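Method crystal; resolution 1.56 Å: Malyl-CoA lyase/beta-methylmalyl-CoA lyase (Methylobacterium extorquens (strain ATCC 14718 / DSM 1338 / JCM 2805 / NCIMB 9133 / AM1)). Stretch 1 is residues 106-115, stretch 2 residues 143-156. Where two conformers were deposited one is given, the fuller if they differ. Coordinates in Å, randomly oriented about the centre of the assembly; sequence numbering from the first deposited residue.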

ATOM      1  N   LYS A 106       3.174  18.273  15.890  1.00 12.41           N
ATOM      2  CA  LYS A 106       4.250  17.392  15.446  1.00 12.37           C
ATOM      3  C   LYS A 106       3.758  16.122  14.792  1.00 12.10           C
ATOM      4  O   LYS A 106       4.359  15.067  14.882  1.00 12.66           O
ATOM      5  CB  LYS A 106       5.257  17.078  16.550  1.00 12.42           C
ATOM      6  CG  LYS A 106       5.769  18.289  17.277  1.00 12.70           C
ATOM      7  CD  LYS A 106       6.743  17.973  18.375  1.00 13.57           C
ATOM      8  CE  LYS A 106       6.353  16.821  19.304  1.00 15.73           C
ATOM      9  NZ  LYS A 106       7.297  16.734  20.488  1.00 14.07           N
ATOM     10  N   VAL A 107       2.612  16.196  14.117  1.00 11.91           N
ATOM     11  CA  VAL A 107       2.016  14.936  13.611  1.00 11.38           C
ATOM     12  C   VAL A 107       2.914  14.350  12.503  1.00 10.89           C
ATOM     13  O   VAL A 107       3.375  15.064  11.607  1.00 12.42           O
ATOM     14  CB  VAL A 107       0.575  15.157  13.080  1.00 11.46           C
ATOM     15  CG1 VAL A 107      -0.012  13.899  12.435  1.00 12.75           C
ATOM     16  CG2 VAL A 107      -0.310  15.619  14.231  1.00 13.74           C
ATOM     17  N   GLY A 108       3.180  13.054  12.615  1.00 11.58           N
ATOM     18  CA  GLY A 108       4.107  12.381  11.701  1.00 11.52           C
ATOM     19  C   GLY A 108       3.453  11.388  10.782  1.00 11.37           C
ATOM     20  O   GLY A 108       3.860  11.256   9.644  1.00 12.75           O
ATOM     21  N   VAL A 109       2.466  10.662  11.279  1.00 10.55           N
ATOM     22  CA  VAL A 109       1.797   9.589  10.545  1.00 11.41           C
ATOM     23  C   VAL A 109       0.298   9.585  10.893  1.00 11.00           C
ATOM     24  O   VAL A 109      -0.115  10.092  11.947  1.00 11.89           O
ATOM     25  CB  VAL A 109       2.400   8.198  10.837  1.00 11.37           C
ATOM     26  CG1 VAL A 109       3.850   8.132  10.430  1.00 13.18           C
ATOM     27  CG2 VAL A 109       2.272   7.806  12.307  1.00 13.05           C
ATOM     28  N   PRO A 110      -0.552   9.021  10.034  1.00 10.57           N
ATOM     29  CA  PRO A 110      -1.991   9.003  10.299  1.00 10.49           C
ATOM     30  C   PRO A 110      -2.381   8.382  11.656  1.00 11.10           C
ATOM     31  O   PRO A 110      -3.324   8.846  12.313  1.00 11.73           O
ATOM     32  CB  PRO A 110      -2.585   8.257   9.129  1.00 13.67           C
ATOM     33  CG  PRO A 110      -1.558   8.068   8.174  1.00 16.49           C
ATOM     34  CD  PRO A 110      -0.237   8.507   8.695  1.00 11.46           C
ATOM     35  N   ALA A 111      -1.633   7.368  12.088  1.00 10.92           N
ATOM     36  CA  ALA A 111      -1.978   6.680  13.342  1.00 11.01           C
ATOM     37  C   ALA A 111      -1.806   7.610  14.551  1.00 11.04           C
ATOM     38  O   ALA A 111      -2.443   7.366  15.605  1.00 12.00           O
ATOM     39  CB  ALA A 111      -1.148   5.415  13.533  1.00 11.82           C
ATOM     40  N   ASP A 112      -0.989   8.676  14.434  1.00 11.21           N
ATOM     41  CA  ASP A 112      -0.916   9.667  15.517  1.00 10.70           C
ATOM     42  C   ASP A 112      -2.307  10.266  15.749  1.00 10.31           C
ATOM     43  O   ASP A 112      -2.767  10.466  16.902  1.00 12.39           O
ATOM     44  CB  ASP A 112       0.078  10.802  15.176  1.00 11.01           C
ATOM     45  CG  ASP A 112       1.563  10.382  15.227  1.00 12.07           C
ATOM     46  OD1 ASP A 112       1.901   9.541  16.076  1.00 12.23           O
ATOM     47  OD2 ASP A 112       2.300  11.012  14.419  1.00 12.20           O
ATOM     48  N   VAL A 113      -2.977  10.589  14.666  1.00 10.86           N
ATOM     49  CA  VAL A 113      -4.306  11.213  14.737  1.00 11.43           C
ATOM     50  C   VAL A 113      -5.344  10.205  15.238  1.00 11.79           C
ATOM     51  O   VAL A 113      -6.187  10.535  16.087  1.00 11.76           O
ATOM     52  CB  VAL A 113      -4.704  11.836  13.411  1.00 11.26           C
ATOM     53  CG1 VAL A 113      -6.043  12.581  13.547  1.00 12.39           C
ATOM     54  CG2 VAL A 113      -3.656  12.797  12.914  1.00 12.95           C
ATOM     55  N   TYR A 114      -5.276   8.980  14.738  1.00 11.30           N
ATOM     56  CA  TYR A 114      -6.129   7.891  15.199  1.00 11.02           C
ATOM     57  C   TYR A 114      -6.059   7.776  16.716  1.00 11.32           C
ATOM     58  O   TYR A 114      -7.081   7.593  17.400  1.00 12.58           O
ATOM     59  CB  TYR A 114      -5.780   6.603  14.473  1.00 11.67           C
ATOM     60  CG  TYR A 114      -6.683   5.418  14.574  1.00 11.04           C
ATOM     61  CD1 TYR A 114      -6.673   4.580  15.688  1.00 11.21           C
ATOM     62  CD2 TYR A 114      -7.581   5.112  13.522  1.00 12.09           C
ATOM     63  CE1 TYR A 114      -7.427   3.396  15.729  1.00 11.10           C
ATOM     64  CE2 TYR A 114      -8.336   3.957  13.566  1.00 11.67           C
ATOM     65  CZ  TYR A 114      -8.264   3.085  14.643  1.00 11.65           C
ATOM     66  OH  TYR A 114      -9.025   1.943  14.653  1.00 11.29           O
ATOM     67  N   ALA A 115      -4.844   7.807  17.248  1.00 10.97           N
ATOM     68  CA  ALA A 115      -4.675   7.660  18.698  1.00 11.97           C
ATOM     69  C   ALA A 115      -5.437   8.692  19.479  1.00 11.75           C
ATOM     70  O   ALA A 115      -6.042   8.346  20.521  1.00 13.54           O
ATOM     71  CB  ALA A 115      -3.197   7.654  19.057  1.00 12.81           C
ATOM     72  N   LEU A 143       9.036  14.676   8.828  1.00 11.82           N
ATOM     73  CA  LEU A 143       8.238  13.435   8.857  1.00 11.28           C
ATOM     74  C   LEU A 143       6.800  13.681   8.518  1.00 11.57           C
ATOM     75  O   LEU A 143       6.212  12.951   7.679  1.00 12.93           O
ATOM     76  CB  LEU A 143       8.346  12.701  10.211  1.00 12.88           C
ATOM     77  CG  LEU A 143       7.679  11.306  10.354  1.00 12.19           C
ATOM     78  CD1 LEU A 143       8.247  10.283   9.389  1.00 12.81           C
ATOM     79  CD2 LEU A 143       7.750  10.843  11.797  1.00 13.82           C
ATOM     80  N   GLY A 144       6.187  14.671   9.169  1.00 12.01           N
ATOM     81  CA  GLY A 144       4.810  14.982   8.847  1.00 12.17           C
ATOM     82  C   GLY A 144       4.636  15.433   7.397  1.00 11.81           C
ATOM     83  O   GLY A 144       3.666  15.051   6.719  1.00 12.46           O
ATOM     84  N   MET A 145       5.572  16.263   6.906  1.00 11.10           N
ATOM     85  CA  MET A 145       5.486  16.697   5.518  1.00 12.35           C
ATOM     86  C   MET A 145       5.573  15.516   4.560  1.00 11.70           C
ATOM     87  O   MET A 145       4.894  15.490   3.529  1.00 15.17           O
ATOM     88  CB  MET A 145       6.582  17.719   5.231  1.00 14.18           C
ATOM     89  CG  MET A 145       6.474  18.372   3.890  1.00 14.52           C
ATOM     90  SD  MET A 145       4.957  19.334   3.585  1.00 15.77           S
ATOM     91  CE  MET A 145       5.168  20.673   4.745  1.00 16.68           C
ATOM     92  N   ALA A 146       6.431  14.550   4.865  1.00 11.94           N
ATOM     93  CA  ALA A 146       6.575  13.348   4.021  1.00 11.77           C
ATOM     94  C   ALA A 146       5.344  12.430   3.985  1.00 13.09           C
ATOM     95  O   ALA A 146       5.190  11.614   3.069  1.00 17.25           O
ATOM     96  CB  ALA A 146       7.776  12.566   4.494  1.00 12.54           C
ATOM     97  N   ASN A 147       4.428  12.597   4.973  1.00 11.38           N
ATOM     98  CA  ASN A 147       3.244  11.805   5.121  1.00 11.80           C
ATOM     99  C   ASN A 147       1.966  12.648   5.071  1.00 12.19           C
ATOM    100  O   ASN A 147       0.895  12.170   5.455  1.00 12.92           O
ATOM    101  CB  ASN A 147       3.315  10.982   6.414  1.00 12.25           C
ATOM    102  CG  ASN A 147       4.401   9.945   6.337  1.00 14.18           C
ATOM    103  OD1 ASN A 147       4.256   8.966   5.610  1.00 18.04           O
ATOM    104  ND2 ASN A 147       5.453  10.142   7.038  1.00 16.76           N
ATOM    105  N   VAL A 148       2.057  13.880   4.540  1.00 11.57           N
ATOM    106  CA  VAL A 148       0.947  14.812   4.727  1.00 11.84           C
ATOM    107  C   VAL A 148      -0.335  14.382   4.040  1.00 13.32           C
ATOM    108  O   VAL A 148      -1.434  14.602   4.570  1.00 12.72           O
ATOM    109  CB  VAL A 148       1.371  16.245   4.332  1.00 12.96           C
ATOM    110  CG1 VAL A 148       1.702  16.409   2.863  1.00 13.31           C
ATOM    111  CG2 VAL A 148       0.383  17.286   4.838  1.00 13.56           C
ATOM    112  N   GLU A 149      -0.224  13.741   2.873  1.00 12.12           N
ATOM    113  CA  GLU A 149      -1.401  13.322   2.153  0.50 11.70           C
ATOM    114  C   GLU A 149      -2.154  12.237   2.908  1.00 12.55           C
ATOM    115  O   GLU A 149      -3.386  12.247   2.981  1.00 14.91           O
ATOM    116  CB  GLU A 149      -1.031  12.831   0.750  0.50 11.17           C
ATOM    117  CG  GLU A 149      -0.351  13.875  -0.115  0.50 10.38           C
ATOM    118  CD  GLU A 149       1.163  13.998   0.055  0.50 10.89           C
ATOM    119  OE1 GLU A 149       1.889  13.219   0.867  0.50  9.23           O
ATOM    120  OE2 GLU A 149       1.625  14.943  -0.672  0.50 10.18           O
ATOM    121  N   ALA A 150      -1.414  11.282   3.479  1.00 11.70           N
ATOM    122  CA  ALA A 150      -2.003  10.267   4.327  1.00 12.64           C
ATOM    123  C   ALA A 150      -2.588  10.809   5.617  1.00 12.42           C
ATOM    124  O   ALA A 150      -3.681  10.373   6.062  1.00 14.11           O
ATOM    125  CB  ALA A 150      -0.971   9.144   4.628  1.00 14.37           C
ATOM    126  N   ILE A 151      -1.911  11.774   6.197  1.00 11.15           N
ATOM    127  CA  ILE A 151      -2.463  12.393   7.426  1.00 11.07           C
ATOM    128  C   ILE A 151      -3.796  13.058   7.132  1.00 11.66           C
ATOM    129  O   ILE A 151      -4.698  13.072   7.965  1.00 12.59           O
ATOM    130  CB  ILE A 151      -1.424  13.384   8.029  1.00 11.75           C
ATOM    131  CG1 ILE A 151      -0.197  12.613   8.572  1.00 12.83           C
ATOM    132  CG2 ILE A 151      -2.043  14.252   9.113  1.00 13.43           C
ATOM    133  CD1 ILE A 151       1.034  13.475   8.785  1.00 13.97           C
ATOM    134  N   ALA A 152      -3.952  13.609   5.920  1.00 11.81           N
ATOM    135  CA  ALA A 152      -5.162  14.349   5.613  1.00 12.04           C
ATOM    136  C   ALA A 152      -6.458  13.528   5.666  1.00 13.29           C
ATOM    137  O   ALA A 152      -7.525  14.121   5.794  1.00 14.78           O
ATOM    138  CB  ALA A 152      -5.039  14.980   4.218  1.00 13.44           C
ATOM    139  N   THR A 153      -6.364  12.211   5.537  1.00 11.74           N
ATOM    140  CA  THR A 153      -7.492  11.316   5.584  1.00 12.38           C
ATOM    141  C   THR A 153      -7.576  10.469   6.854  1.00 12.19           C
ATOM    142  O   THR A 153      -8.228   9.418   6.879  1.00 16.05           O
ATOM    143  CB  THR A 153      -7.616  10.450   4.329  1.00 14.17           C
ATOM    144  OG1 THR A 153      -6.479   9.606   4.227  1.00 15.55           O
ATOM    145  CG2 THR A 153      -7.795  11.315   3.063  1.00 18.10           C
ATOM    146  N   SER A 154      -6.951  10.952   7.927  1.00 13.14           N
ATOM    147  CA  SER A 154      -6.772  10.105   9.107  1.00 12.28           C
ATOM    148  C   SER A 154      -7.874  10.131  10.147  1.00 12.60           C
ATOM    149  O   SER A 154      -7.804   9.301  11.066  1.00 13.96           O
ATOM    150  CB  SER A 154      -5.463  10.506   9.783  1.00 12.75           C
ATOM    151  OG  SER A 154      -5.451  11.843  10.233  1.00 13.86           O
ATOM    152  N   SER A 155      -8.849  11.031  10.024  1.00 12.74           N
ATOM    153  CA  SER A 155      -9.935  11.073  11.032  1.00 12.45           C
ATOM    154  C   SER A 155     -11.100  11.875  10.496  1.00 12.41           C
ATOM    155  O   SER A 155     -10.902  12.946   9.929  1.00 13.70           O
ATOM    156  CB  SER A 155      -9.464  11.736  12.311  1.00 12.99           C
ATOM    157  OG  SER A 155     -10.525  11.936  13.244  1.00 13.40           O
ATOM    158  N   LYS A 156     -12.309  11.410  10.799  1.00 14.16           N
ATOM    159  CA  LYS A 156     -13.516  12.178  10.478  1.00 15.70           C
ATOM    160  C   LYS A 156     -13.597  13.496  11.241  1.00 14.14           C
ATOM    161  O   LYS A 156     -14.330  14.416  10.823  1.00 15.29           O
ATOM    162  CB  LYS A 156     -14.755  11.322  10.748  1.00 18.97           C
ATOM    163  CG  LYS A 156     -14.930  10.216   9.715  1.00 25.58           C
ATOM    164  CD  LYS A 156     -16.260   9.457   9.913  1.00 36.90           C
ATOM    165  CE  LYS A 156     -16.336   8.618  11.179  1.00 39.98           C
ATOM    166  NZ  LYS A 156     -15.292   7.521  11.260  1.00 47.11           N
TER

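The two stretches meet in a small, mostly apolar packing contact, with 495 Å² buried in all and no clear hydrogen bond between them, which rests on a close glycine pair at one end and on Ile 151 and Ser 154 farther along. At the glycine end the backbones touch: Gly 108 CA lies 3.9 Å from Gly 144 CA, and Val 107 O is 3.1 Å from Gly 144 CA. Neither position has room for a side chain here; a CB on Gly 144 would run into Val 107 O, and one on Gly 108 into Leu 143 CD2. Next to this pair, Asn 147 points toward stretch 1 in the m rotamer and turns its amide back to the preceding helix, ND2 donating to Leu 143 O at 3.0 Å; the same ND2 is 3.3 Å from Gly 108 O.

Ile 151 is the apolar centre. The CA-to-CB bond of Ile 151 points sideways, but its end comes nearer to stretch 1, with Ile 151 CD1 3.8 Å from Val 107 CG1, Ile 151 CG1 4.1 Å from Pro 110 CD and Ile 151 CG2 4.4 Å from Val 113 CG2. Pro 110 also sets its CG 3.8 Å from Ala 150 CB, where the short methyl lets the ring come close. Farther on, Pro 110 CB packs 3.7 Å from Ser 154 CB, and Val 113 CB approaches Ser 154 OG to 3.3 Å. Ser 154 OG donates to Ile 151 O at 2.7 Å, within the type I turn from Ile 151 to Ser 154, so the hydroxyl is satisfied at home while it lies against an aliphatic neighbour. Val 113 CG1 meets Ser 155 CB at 3.7 Å.

Asp 112 braces stretch 1 from within: its OD2 accepts from Gly 108 N at 2.9 Å and Val 109 N at 3.2 Å, tying the loop to the helix that follows.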